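Local coordinates for adhesion G-protein coupled receptor G6 (Danio rerio, PDB 6V55) that acts as an adhesion G-protein coupled receptor linked to myelination, its large extracellular region carrying a calcium-binding CUB domain and probably mediating adhesion, at residues Asp24-Thr34 / Glu92-Lys103. Numbering follows the deposited sequence.
With CA (calcium ion), chain C; NAG (2-acetamido-2-deoxy-beta-D-glucopyranose), chain E.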
loop_
_atom_site.group_PDB
_atom_site.type_symbol
_atom_site.label_atom_id
_atom_site.label_comp_id
_atom_site.label_asym_id
_atom_site.label_seq_id
_atom_site.Cartn_x
_atom_site.Cartn_y
_atom_site.Cartn_z
ATOM N N ASP A 24 -9.811 10.745 5.639
ATOM C CA ASP A 24 -8.478 10.280 5.980
ATOM C C ASP A 24 -8.494 8.813 6.389
ATOM O O ASP A 24 -9.468 8.310 6.966
ATOM C CB ASP A 24 -7.865 11.093 7.122
ATOM C CG ASP A 24 -7.677 12.570 6.792
ATOM O OD1 ASP A 24 -7.410 13.297 7.772
ATOM O OD2 ASP A 24 -7.774 13.005 5.606
ATOM N N TYR A 25 -7.387 8.130 6.085
ATOM C CA TYR A 25 -7.209 6.755 6.508
ATOM C C TYR A 25 -7.050 6.691 8.027
ATOM O O TYR A 25 -6.737 7.699 8.664
ATOM C CB TYR A 25 -6.011 6.128 5.789
ATOM C CG TYR A 25 -4.716 6.909 5.703
ATOM C CD1 TYR A 25 -3.845 6.985 6.783
ATOM C CD2 TYR A 25 -4.322 7.483 4.508
ATOM C CE1 TYR A 25 -2.642 7.672 6.688
ATOM C CE2 TYR A 25 -3.127 8.168 4.395
ATOM C CZ TYR A 25 -2.286 8.249 5.491
ATOM O OH TYR A 25 -1.084 8.923 5.394
ATOM N N PRO A 26 -7.330 5.546 8.649
ATOM C CA PRO A 26 -7.084 5.439 10.084
ATOM C C PRO A 26 -5.597 5.247 10.329
ATOM O O PRO A 26 -4.851 4.928 9.389
ATOM C CB PRO A 26 -7.918 4.208 10.491
ATOM C CG PRO A 26 -8.896 4.006 9.349
ATOM C CD PRO A 26 -8.117 4.393 8.160
ATOM N N PRO A 27 -5.108 5.475 11.547
ATOM C CA PRO A 27 -3.728 5.094 11.857
ATOM C C PRO A 27 -3.557 3.580 11.909
ATOM O O PRO A 27 -4.534 2.821 11.933
ATOM C CB PRO A 27 -3.486 5.704 13.241
ATOM C CG PRO A 27 -4.638 6.539 13.558
ATOM C CD PRO A 27 -5.761 6.125 12.695
ATOM N N SER A 28 -2.275 3.160 11.908
ATOM C CA SER A 28 -1.829 1.784 12.171
ATOM C C SER A 28 -2.431 0.748 11.225
ATOM O O SER A 28 -2.734 -0.383 11.609
ATOM C CB SER A 28 -2.082 1.413 13.616
ATOM O OG SER A 28 -1.797 2.540 14.403
ATOM N N GLN A 29 -2.598 1.142 9.978
ATOM C CA GLN A 29 -3.139 0.260 8.968
ATOM C C GLN A 29 -2.082 -0.716 8.500
ATOM O O GLN A 29 -0.879 -0.427 8.542
ATOM C CB GLN A 29 -3.627 1.074 7.779
ATOM C CG GLN A 29 -4.801 1.922 8.070
ATOM C CD GLN A 29 -5.919 1.124 8.666
ATOM O OE1 GLN A 29 -6.530 0.276 8.005
ATOM N NE2 GLN A 29 -6.194 1.376 9.929
ATOM N N SER A 30 -2.539 -1.869 8.019
ATOM C CA SER A 30 -1.643 -2.734 7.264
ATOM C C SER A 30 -2.466 -3.471 6.219
ATOM O O SER A 30 -3.251 -4.362 6.557
ATOM C CB SER A 30 -0.910 -3.709 8.161
ATOM O OG SER A 30 -0.504 -4.805 7.363
ATOM N N CYS A 31 -2.257 -3.117 4.957
ATOM C CA CYS A 31 -3.084 -3.572 3.861
ATOM C C CYS A 31 -2.233 -4.330 2.843
ATOM O O CYS A 31 -1.048 -4.034 2.666
ATOM C CB CYS A 31 -3.759 -2.371 3.224
ATOM S SG CYS A 31 -4.865 -1.389 4.298
ATOM N N ASN A 32 -2.850 -5.319 2.167
ATOM C CA ASN A 32 -2.200 -6.187 1.162
ATOM C C ASN A 32 -3.305 -6.470 0.148
ATOM O O ASN A 32 -4.033 -7.460 0.258
ATOM C CB ASN A 32 -1.609 -7.470 1.778
ATOM C CG ASN A 32 -1.037 -8.493 0.737
ATOM O OD1 ASN A 32 -0.910 -8.214 -0.444
ATOM N ND2 ASN A 32 -0.653 -9.681 1.224
ATOM N N TRP A 33 -3.400 -5.606 -0.851
ATOM C CA TRP A 33 -4.166 -5.888 -2.053
ATOM C C TRP A 33 -3.267 -6.630 -3.034
ATOM O O TRP A 33 -2.358 -6.030 -3.617
ATOM C CB TRP A 33 -4.651 -4.593 -2.669
ATOM C CG TRP A 33 -5.515 -3.762 -1.787
ATOM C CD1 TRP A 33 -6.849 -3.915 -1.572
ATOM C CD2 TRP A 33 -5.122 -2.600 -1.050
ATOM N NE1 TRP A 33 -7.309 -2.937 -0.730
ATOM C CE2 TRP A 33 -6.266 -2.117 -0.397
ATOM C CE3 TRP A 33 -3.911 -1.926 -0.876
ATOM C CZ2 TRP A 33 -6.237 -1.007 0.414
ATOM C CZ3 TRP A 33 -3.890 -0.816 -0.063
ATOM C CH2 TRP A 33 -5.040 -0.368 0.560
ATOM N N THR A 34 -3.513 -7.921 -3.232
ATOM C CA THR A 34 -2.808 -8.686 -4.256
ATOM C C THR A 34 -3.712 -8.806 -5.482
ATOM O O THR A 34 -4.851 -9.259 -5.384
ATOM C CB THR A 34 -2.385 -10.053 -3.713
ATOM O OG1 THR A 34 -1.194 -9.896 -2.930
ATOM C CG2 THR A 34 -2.092 -11.042 -4.827
ATOM N N GLU A 92 1.189 -6.657 -6.371
ATOM C CA GLU A 92 0.815 -6.507 -4.968
ATOM C C GLU A 92 1.037 -5.063 -4.534
ATOM O O GLU A 92 2.108 -4.501 -4.781
ATOM C CB GLU A 92 1.627 -7.469 -4.089
ATOM C CG GLU A 92 1.575 -8.908 -4.590
ATOM C CD GLU A 92 2.139 -9.925 -3.616
ATOM O OE1 GLU A 92 2.975 -9.573 -2.758
ATOM O OE2 GLU A 92 1.741 -11.103 -3.708
ATOM N N VAL A 93 0.027 -4.470 -3.891
ATOM C CA VAL A 93 0.063 -3.095 -3.386
ATOM C C VAL A 93 -0.108 -3.133 -1.872
ATOM O O VAL A 93 -1.157 -3.556 -1.375
ATOM C CB VAL A 93 -1.036 -2.224 -4.010
ATOM C CG1 VAL A 93 -1.044 -0.839 -3.370
ATOM C CG2 VAL A 93 -0.846 -2.104 -5.496
ATOM N N PHE A 94 0.893 -2.657 -1.141
ATOM C CA PHE A 94 0.828 -2.597 0.311
ATOM C C PHE A 94 0.632 -1.168 0.771
ATOM O O PHE A 94 0.965 -0.225 0.056
ATOM C CB PHE A 94 2.095 -3.145 0.948
ATOM C CG PHE A 94 2.352 -4.568 0.613
ATOM C CD1 PHE A 94 1.730 -5.573 1.332
ATOM C CD2 PHE A 94 3.194 -4.900 -0.441
ATOM C CE1 PHE A 94 1.956 -6.883 1.016
ATOM C CE2 PHE A 94 3.425 -6.209 -0.758
ATOM C CZ PHE A 94 2.804 -7.207 -0.027
ATOM N N PHE A 95 0.095 -1.016 1.978
ATOM C CA PHE A 95 -0.048 0.300 2.585
ATOM C C PHE A 95 0.065 0.136 4.091
ATOM O O PHE A 95 -0.597 -0.729 4.674
ATOM C CB PHE A 95 -1.377 0.948 2.201
ATOM C CG PHE A 95 -1.727 2.189 3.005
ATOM C CD1 PHE A 95 -0.865 3.289 3.063
ATOM C CD2 PHE A 95 -2.940 2.265 3.684
ATOM C CE1 PHE A 95 -1.212 4.443 3.793
ATOM C CE2 PHE A 95 -3.295 3.416 4.405
ATOM C CZ PHE A 95 -2.427 4.507 4.462
ATOM N N ASN A 96 0.920 0.956 4.709
ATOM C CA ASN A 96 1.124 0.971 6.155
ATOM C C ASN A 96 1.127 2.413 6.651
ATOM O O ASN A 96 1.807 3.269 6.070
ATOM C CB ASN A 96 2.428 0.281 6.520
ATOM C CG ASN A 96 2.405 -1.177 6.185
ATOM O OD1 ASN A 96 1.695 -1.965 6.826
ATOM N ND2 ASN A 96 3.170 -1.562 5.176
ATOM N N SER A 97 0.343 2.693 7.689
ATOM C CA SER A 97 0.337 4.010 8.304
ATOM C C SER A 97 0.837 3.828 9.725
ATOM O O SER A 97 0.720 2.739 10.289
ATOM C CB SER A 97 -1.059 4.636 8.334
ATOM O OG SER A 97 -1.981 3.707 8.893
ATOM N N ASP A 98 1.384 4.886 10.318
ATOM C CA ASP A 98 1.842 4.709 11.683
ATOM C C ASP A 98 0.751 5.230 12.619
ATOM O O ASP A 98 -0.414 5.274 12.224
ATOM C CB ASP A 98 3.230 5.338 11.907
ATOM C CG ASP A 98 3.315 6.837 11.567
ATOM O OD1 ASP A 98 4.456 7.345 11.507
ATOM O OD2 ASP A 98 2.315 7.553 11.405
ATOM N N PHE A 99 1.119 5.657 13.834
ATOM C CA PHE A 99 0.189 5.985 14.916
ATOM C C PHE A 99 -0.376 7.399 14.854
ATOM O O PHE A 99 -1.306 7.686 15.610
ATOM C CB PHE A 99 0.858 5.796 16.291
ATOM C CG PHE A 99 2.242 6.407 16.400
ATOM C CD1 PHE A 99 2.403 7.737 16.797
ATOM C CD2 PHE A 99 3.382 5.655 16.125
ATOM C CE1 PHE A 99 3.671 8.315 16.889
ATOM C CE2 PHE A 99 4.643 6.227 16.210
ATOM C CZ PHE A 99 4.780 7.567 16.595
ATOM N N SER A 100 0.156 8.296 14.021
ATOM C CA SER A 100 -0.293 9.685 14.072
ATOM C C SER A 100 -0.069 10.342 12.716
ATOM O O SER A 100 0.734 9.866 11.922
ATOM C CB SER A 100 0.456 10.477 15.139
ATOM O OG SER A 100 1.748 10.774 14.643
ATOM N N VAL A 101 -0.767 11.476 12.492
ATOM C CA VAL A 101 -0.792 12.287 11.262
ATOM C C VAL A 101 -1.298 11.492 10.063
ATOM O O VAL A 101 -0.553 10.719 9.455
ATOM C CB VAL A 101 0.581 12.923 10.927
ATOM C CG1 VAL A 101 0.469 13.878 9.767
ATOM C CG2 VAL A 101 1.180 13.609 12.149
ATOM N N GLN A 102 -2.547 11.723 9.671
ATOM C CA GLN A 102 -3.156 11.012 8.556
ATOM C C GLN A 102 -3.542 11.989 7.459
ATOM O O GLN A 102 -4.006 13.100 7.732
ATOM C CB GLN A 102 -4.377 10.238 9.019
ATOM C CG GLN A 102 -3.987 9.014 9.792
ATOM C CD GLN A 102 -3.907 9.267 11.260
ATOM O OE1 GLN A 102 -4.796 9.891 11.827
ATOM N NE2 GLN A 102 -2.827 8.808 11.892
ATOM N N LYS A 103 -3.334 11.573 6.222
ATOM C CA LYS A 103 -3.787 12.307 5.061
ATOM C C LYS A 103 -4.859 11.490 4.340
ATOM O O LYS A 103 -5.392 10.511 4.879
ATOM C CB LYS A 103 -2.610 12.634 4.146
ATOM C CG LYS A 103 -1.487 13.390 4.835
ATOM C CD LYS A 103 -1.877 14.798 5.263
ATOM C CE LYS A 103 -0.899 15.307 6.318
ATOM N NZ LYS A 103 -0.625 16.765 6.237
HETATM CA CA CA C . 0.638 8.549 9.846
HETATM C C1 NAG E . -0.109 -10.761 0.402
HETATM C C2 NAG E . 0.971 -11.632 1.084
HETATM C C3 NAG E . 1.346 -12.822 0.189
HETATM C C4 NAG E . 0.116 -13.645 -0.168
HETATM C C5 NAG E . -0.928 -12.754 -0.847
HETATM C C6 NAG E . -2.231 -13.474 -1.079
HETATM C C7 NAG E . 2.277 -10.154 2.555
HETATM C C8 NAG E . 3.615 -9.511 2.784
HETATM N N2 NAG E . 2.164 -10.877 1.437
HETATM O O3 NAG E . 2.312 -13.649 0.837
HETATM O O4 NAG E . 0.487 -14.722 -1.028
HETATM O O5 NAG E . -1.241 -11.616 -0.019
HETATM O O6 NAG E . -3.079 -13.373 0.058
HETATM O O7 NAG E . 1.341 -10.018 3.342
HETATM O O HOH W 1 -7.398 9.623 10.361
HETATM O O HOH W 2 1.199 -0.588 10.333
HETATM O O HOH W 3 1.128 -3.608 4.628
HETATM O O HOH W 4 -1.316 7.074 10.595
#
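The Y25 ring lies between F95, whose CZ stands over the centre of one face, and the backbone O of K103, offset toward the rim of the opposite face. The F95 contact is an edge-to-face aromatic pair, planes at 73° and centroids 4.8 Å apart. F95 reaches it because its CG is anti to the backbone N (chi1 168°), which runs the ring along the sheet toward the loops; the sulfur of C31, disulfide-bonded to C5, sits at its edge. F95 CB in turn meets the edge of the W33 indole, 3.8 Å from CZ3. On the other side of the sheet, F94 CE1 packs 3.4 Å from CG of N32, the glycosylated asparagine, and the ring touches the sugar's acetyl methyl.

Strands 30-34 and 92-96 pair antiparallel through C31-F95 and W33-V93. Beyond them S97 OG takes over the pairing: it accepts a nearly straight bond from Q29 N (2.9 Å, 168°) and gives its proton to P26 O on a lone pair. S28 N bonds D98 O, which also receives a proton from the calcium-bound water; that water accepts from Q102 NE2, whose amide packs against the P27 ring. The Y25 hydroxyl bonds D61, so an alanine here would probably leave the F95 edge without its face and a calcium ligand without that partner. D98 OD2 and the carbonyls of S100 and V101 bind calcium at 2.5 Å, while D98 OD1 forms a salt bridge with K477; E53 and D61 complete the protein ligands of the loop-end calcium site of a calcium-binding CUB domain.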